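Local atomic coordinates of uncharacterized protein (Leptospira interrogans serogroup Icterohaemorrhagiae serovar copenhageni, PDB entry 6OE6), a protein that is of unknown function but is predicted to be a lipoprotein, probably tethered to a bacterial membrane, with a fold of two packed beta sheets. Residues V64-K76 and D85-I98. Sequence-based numbering, arbitrary orientation.
Sequences VSESAETYVSLSK and DVLRKRPNPVSQTI. With FMT (formic acid), chain D.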
loop_
_atom_site.group_PDB
_atom_site.type_symbol
_atom_site.label_atom_id
_atom_site.label_comp_id
_atom_site.label_asym_id
_atom_site.label_seq_id
_atom_site.Cartn_x
_atom_site.Cartn_y
_atom_site.Cartn_z
ATOM N N VAL A 64 -19.005 6.537 -3.316
ATOM C CA VAL A 64 -18.784 5.527 -4.341
ATOM C C VAL A 64 -19.880 4.476 -4.258
ATOM O O VAL A 64 -20.536 4.301 -3.228
ATOM C CB VAL A 64 -17.397 4.851 -4.228
ATOM C CG1 VAL A 64 -16.294 5.852 -4.460
ATOM C CG2 VAL A 64 -17.241 4.187 -2.871
ATOM N N SER A 65 -20.065 3.770 -5.369
ATOM C CA SER A 65 -21.058 2.715 -5.483
ATOM C C SER A 65 -20.393 1.351 -5.363
ATOM O O SER A 65 -19.283 1.142 -5.863
ATOM C CB SER A 65 -21.799 2.810 -6.815
ATOM O OG SER A 65 -22.618 1.672 -7.004
ATOM N N GLU A 66 -21.091 0.421 -4.706
ATOM C CA GLU A 66 -20.596 -0.945 -4.592
ATOM C C GLU A 66 -20.477 -1.617 -5.957
ATOM O O GLU A 66 -19.670 -2.541 -6.124
ATOM C CB GLU A 66 -21.513 -1.744 -3.662
ATOM C CG GLU A 66 -21.234 -3.235 -3.574
ATOM C CD GLU A 66 -21.769 -3.852 -2.295
ATOM O OE1 GLU A 66 -21.939 -3.107 -1.306
ATOM O OE2 GLU A 66 -22.025 -5.075 -2.276
ATOM N N SER A 67 -21.247 -1.161 -6.948
ATOM C CA SER A 67 -21.216 -1.763 -8.274
ATOM C C SER A 67 -20.258 -1.071 -9.242
ATOM O O SER A 67 -20.073 -1.567 -10.359
ATOM C CB SER A 67 -22.623 -1.777 -8.878
ATOM O OG SER A 67 -23.049 -0.465 -9.189
ATOM N N ALA A 68 -19.646 0.047 -8.856
ATOM C CA ALA A 68 -18.719 0.731 -9.750
ATOM C C ALA A 68 -17.414 -0.047 -9.873
ATOM O O ALA A 68 -16.962 -0.702 -8.928
ATOM C CB ALA A 68 -18.430 2.148 -9.255
ATOM N N GLU A 69 -16.799 0.035 -11.051
ATOM C CA GLU A 69 -15.569 -0.715 -11.299
ATOM C C GLU A 69 -14.418 -0.073 -10.538
ATOM O O GLU A 69 -13.983 1.034 -10.872
ATOM C CB GLU A 69 -15.261 -0.769 -12.793
ATOM C CG GLU A 69 -16.217 -1.617 -13.606
ATOM C CD GLU A 69 -15.530 -2.255 -14.799
ATOM O OE1 GLU A 69 -14.282 -2.306 -14.807
ATOM O OE2 GLU A 69 -16.233 -2.707 -15.724
ATOM N N THR A 70 -13.915 -0.765 -9.518
ATOM C CA THR A 70 -12.777 -0.304 -8.736
ATOM C C THR A 70 -11.662 -1.337 -8.808
ATOM O O THR A 70 -11.915 -2.544 -8.745
ATOM C CB THR A 70 -13.183 -0.060 -7.276
ATOM O OG1 THR A 70 -14.340 0.778 -7.245
ATOM C CG2 THR A 70 -12.088 0.637 -6.517
ATOM N N TYR A 71 -10.427 -0.865 -8.969
ATOM C CA TYR A 71 -9.272 -1.748 -9.005
ATOM C C TYR A 71 -8.156 -1.140 -8.171
ATOM O O TYR A 71 -8.081 0.078 -7.991
ATOM C CB TYR A 71 -8.735 -1.973 -10.424
ATOM C CG TYR A 71 -9.638 -2.796 -11.324
ATOM C CD1 TYR A 71 -9.436 -4.163 -11.482
ATOM C CD2 TYR A 71 -10.677 -2.202 -12.017
ATOM C CE1 TYR A 71 -10.250 -4.919 -12.304
ATOM C CE2 TYR A 71 -11.499 -2.944 -12.839
ATOM C CZ TYR A 71 -11.281 -4.305 -12.977
ATOM O OH TYR A 71 -12.094 -5.055 -13.794
ATOM N N VAL A 72 -7.276 -2.006 -7.674
ATOM C CA VAL A 72 -5.951 -1.577 -7.247
ATOM C C VAL A 72 -4.932 -2.287 -8.117
ATOM O O VAL A 72 -5.195 -3.361 -8.671
ATOM C CB VAL A 72 -5.676 -1.871 -5.763
ATOM C CG1 VAL A 72 -6.648 -1.060 -4.895
ATOM C CG2 VAL A 72 -5.803 -3.383 -5.485
ATOM N N SER A 73 -3.748 -1.678 -8.218
ATOM C CA SER A 73 -2.589 -2.371 -8.756
ATOM C C SER A 73 -1.414 -2.127 -7.828
ATOM O O SER A 73 -1.326 -1.103 -7.143
ATOM C CB SER A 73 -2.261 -1.923 -10.180
ATOM O OG SER A 73 -1.636 -0.663 -10.183
ATOM N N LEU A 74 -0.530 -3.105 -7.770
ATOM C CA LEU A 74 0.723 -2.939 -7.072
ATOM C C LEU A 74 1.845 -3.106 -8.077
ATOM O O LEU A 74 1.795 -3.993 -8.937
ATOM C CB LEU A 74 0.834 -3.971 -5.942
ATOM C CG LEU A 74 1.967 -3.715 -4.946
ATOM C CD1 LEU A 74 1.694 -2.449 -4.111
ATOM C CD2 LEU A 74 2.033 -4.928 -3.984
ATOM N N SER A 75 2.831 -2.228 -7.998
ATOM C CA SER A 75 3.992 -2.269 -8.865
ATOM C C SER A 75 5.242 -2.370 -8.009
ATOM O O SER A 75 5.313 -1.769 -6.939
ATOM C CB SER A 75 4.086 -0.997 -9.731
ATOM O OG SER A 75 2.942 -0.848 -10.569
ATOM N N LYS A 76 6.248 -3.086 -8.502
ATOM C CA LYS A 76 7.507 -3.219 -7.787
ATOM C C LYS A 76 8.589 -2.475 -8.562
ATOM O O LYS A 76 8.643 -2.550 -9.789
ATOM C CB LYS A 76 7.915 -4.685 -7.611
ATOM C CG LYS A 76 9.179 -4.837 -6.710
ATOM C CD LYS A 76 9.500 -6.330 -6.496
ATOM C CE LYS A 76 10.550 -6.543 -5.402
ATOM N NZ LYS A 76 11.893 -6.034 -5.775
ATOM N N ASP A 85 0.351 -6.927 -10.718
ATOM C CA ASP A 85 -0.966 -7.394 -11.126
ATOM C C ASP A 85 -1.976 -6.360 -10.663
ATOM O O ASP A 85 -1.635 -5.360 -10.021
ATOM C CB ASP A 85 -1.322 -8.767 -10.547
ATOM C CG ASP A 85 -2.050 -9.659 -11.551
ATOM O OD1 ASP A 85 -1.583 -10.808 -11.740
ATOM O OD2 ASP A 85 -3.052 -9.221 -12.177
ATOM N N VAL A 86 -3.221 -6.594 -11.050
ATOM C CA VAL A 86 -4.343 -5.760 -10.647
ATOM C C VAL A 86 -5.333 -6.647 -9.920
ATOM O O VAL A 86 -5.363 -7.869 -10.106
ATOM C CB VAL A 86 -5.033 -5.069 -11.836
ATOM C CG1 VAL A 86 -3.998 -4.320 -12.655
ATOM C CG2 VAL A 86 -5.779 -6.092 -12.669
ATOM N N LEU A 87 -6.158 -6.017 -9.085
ATOM C CA LEU A 87 -7.173 -6.756 -8.351
ATOM C C LEU A 87 -8.434 -5.913 -8.284
ATOM O O LEU A 87 -8.383 -4.750 -7.864
ATOM C CB LEU A 87 -6.675 -7.085 -6.943
ATOM C CG LEU A 87 -7.316 -8.227 -6.174
ATOM C CD1 LEU A 87 -6.953 -9.557 -6.827
ATOM C CD2 LEU A 87 -6.818 -8.171 -4.741
ATOM N N ARG A 88 -9.550 -6.500 -8.711
ATOM C CA ARG A 88 -10.847 -5.845 -8.609
ATOM C C ARG A 88 -11.254 -5.739 -7.140
ATOM O O ARG A 88 -11.181 -6.722 -6.395
ATOM C CB ARG A 88 -11.886 -6.641 -9.406
ATOM C CG ARG A 88 -13.194 -5.909 -9.598
ATOM C CD ARG A 88 -14.111 -6.672 -10.544
ATOM N NE ARG A 88 -15.234 -5.857 -10.990
ATOM C CZ ARG A 88 -16.170 -6.280 -11.832
ATOM N NH1 ARG A 88 -16.115 -7.512 -12.322
ATOM N NH2 ARG A 88 -17.161 -5.472 -12.187
ATOM N N LYS A 89 -11.724 -4.564 -6.733
ATOM C CA LYS A 89 -12.140 -4.329 -5.357
ATOM C C LYS A 89 -13.595 -3.896 -5.319
ATOM O O LYS A 89 -14.073 -3.189 -6.212
ATOM C CB LYS A 89 -11.301 -3.245 -4.681
ATOM C CG LYS A 89 -9.781 -3.481 -4.710
ATOM C CD LYS A 89 -9.403 -4.773 -3.994
ATOM C CE LYS A 89 -9.435 -4.652 -2.499
ATOM N NZ LYS A 89 -8.813 -5.842 -1.817
ATOM N N ARG A 90 -14.282 -4.308 -4.266
ATOM C CA ARG A 90 -15.680 -3.935 -4.097
ATOM C C ARG A 90 -15.791 -2.928 -2.961
ATOM O O ARG A 90 -15.541 -3.284 -1.799
ATOM C CB ARG A 90 -16.539 -5.171 -3.819
ATOM C CG ARG A 90 -18.027 -4.884 -3.896
ATOM C CD ARG A 90 -18.859 -5.993 -3.280
ATOM N NE ARG A 90 -18.604 -7.293 -3.894
ATOM C CZ ARG A 90 -19.151 -7.702 -5.035
ATOM N NH1 ARG A 90 -19.977 -6.907 -5.702
ATOM N NH2 ARG A 90 -18.868 -8.907 -5.513
ATOM N N PRO A 91 -16.143 -1.677 -3.235
ATOM C CA PRO A 91 -16.186 -0.675 -2.166
ATOM C C PRO A 91 -17.302 -0.951 -1.171
ATOM O O PRO A 91 -18.353 -1.496 -1.515
ATOM C CB PRO A 91 -16.439 0.635 -2.918
ATOM C CG PRO A 91 -16.023 0.368 -4.331
ATOM C CD PRO A 91 -16.334 -1.077 -4.567
ATOM N N ASN A 92 -17.045 -0.596 0.085
ATOM C CA ASN A 92 -18.098 -0.524 1.091
ATOM C C ASN A 92 -18.730 0.853 0.961
ATOM O O ASN A 92 -18.051 1.859 1.221
ATOM C CB ASN A 92 -17.526 -0.731 2.488
ATOM C CG ASN A 92 -18.590 -0.676 3.590
ATOM O OD1 ASN A 92 -19.482 0.159 3.564
ATOM N ND2 ASN A 92 -18.463 -1.557 4.582
ATOM N N PRO A 93 -20.005 0.958 0.568
ATOM C CA PRO A 93 -20.584 2.277 0.289
ATOM C C PRO A 93 -21.001 3.048 1.527
ATOM O O PRO A 93 -21.365 4.225 1.403
ATOM C CB PRO A 93 -21.803 1.938 -0.580
ATOM C CG PRO A 93 -22.255 0.624 -0.044
ATOM C CD PRO A 93 -20.966 -0.128 0.300
ATOM N N VAL A 94 -20.968 2.439 2.706
ATOM C CA VAL A 94 -21.248 3.180 3.936
ATOM C C VAL A 94 -19.994 3.867 4.459
ATOM O O VAL A 94 -19.996 5.067 4.743
ATOM C CB VAL A 94 -21.840 2.238 5.006
ATOM C CG1 VAL A 94 -22.035 2.998 6.309
ATOM C CG2 VAL A 94 -23.137 1.597 4.510
ATOM N N SER A 95 -18.913 3.110 4.611
ATOM C CA SER A 95 -17.646 3.667 5.064
ATOM C C SER A 95 -16.865 4.349 3.944
ATOM O O SER A 95 -15.906 5.071 4.240
ATOM C CB SER A 95 -16.785 2.570 5.712
ATOM O OG SER A 95 -16.599 1.461 4.847
ATOM N N GLN A 96 -17.272 4.160 2.685
ATOM C CA GLN A 96 -16.590 4.729 1.518
ATOM C C GLN A 96 -15.130 4.272 1.473
ATOM O O GLN A 96 -14.207 5.075 1.327
ATOM C CB GLN A 96 -16.700 6.255 1.493
ATOM C CG GLN A 96 -18.130 6.768 1.436
ATOM C CD GLN A 96 -18.203 8.275 1.201
ATOM O OE1 GLN A 96 -17.250 8.886 0.706
ATOM N NE2 GLN A 96 -19.334 8.876 1.560
ATOM N N THR A 97 -14.930 2.962 1.617
ATOM C CA THR A 97 -13.588 2.394 1.689
ATOM C C THR A 97 -13.469 1.161 0.804
ATOM O O THR A 97 -14.468 0.553 0.411
ATOM C CB THR A 97 -13.224 2.012 3.140
ATOM O OG1 THR A 97 -14.205 1.115 3.667
ATOM C CG2 THR A 97 -13.123 3.268 4.037
ATOM N N ILE A 98 -12.212 0.836 0.459
ATOM C CA ILE A 98 -11.790 -0.502 0.069
ATOM C C ILE A 98 -10.650 -0.887 1.005
ATOM O O ILE A 98 -10.019 -0.030 1.629
ATOM C CB ILE A 98 -11.341 -0.582 -1.403
ATOM C CG1 ILE A 98 -10.284 0.490 -1.686
ATOM C CG2 ILE A 98 -12.550 -0.466 -2.349
ATOM C CD1 ILE A 98 -9.591 0.357 -3.051
HETATM C C FMT D . -5.138 -6.408 -2.113
HETATM O O1 FMT D . -5.506 -7.270 -1.327
HETATM O O2 FMT D . -5.739 -5.342 -2.239
HETATM O O HOH W 1 -15.200 -3.517 -8.889
#
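An antiparallel beta hairpin, strands 70-77 and 81-89, forms one margin of the mixed sheet, and the chain beyond it crosses to the second sheet. At its centre Val-72 and Leu-87 form a hydrogen-bonded pair: Leu-87 N reaches Val-72 O at 2.9 Å, nearly in line with the carbonyl, and Val-72 N returns a bond to Leu-87 O. Lys-89 N gives a straight N-H (175°) to Thr-70 O, although the lysine nitrogen lies above the Thr-70 carbonyl plane. A water bridges the strands, accepting from Thr-70 N and Arg-88 NE and donating to Lys-89 O.

On the face of Tyr-71 and Arg-88, the long methylene chain of the arginine suits an exposed strand: its CG lies over one face of the ring, offset toward the rim, and Arg-88 CB is 3.7 Å from Tyr-71 CE1. The guanidinium is nearly parallel to the ring (10°) but lies beyond its rim, with Tyr-71 OH over one guanidinium face. The sheet's other face turns inward, where branched Val-72 fills the space between the sheets, its CG1 3.8 Å from Ile-98 CD1. The valine side chain also touches Tyr-56 of strand 53-59. Lys-89 runs past it, bent about CB-CG and CG-CD, and its NZ hydrogen-bonds Glu-99 O and O2 of a formic acid molecule, probably from the crystallisation liquor.

Beyond the strands, the aliphatic part of Glu-66 lies across that of Arg-90, the charged ends short of a salt bridge. Pro-91, with no N-H to bury, sets CB 3.6 Å from Val-64 CG2 and CG 3.4 Å from Thr-70 OG1.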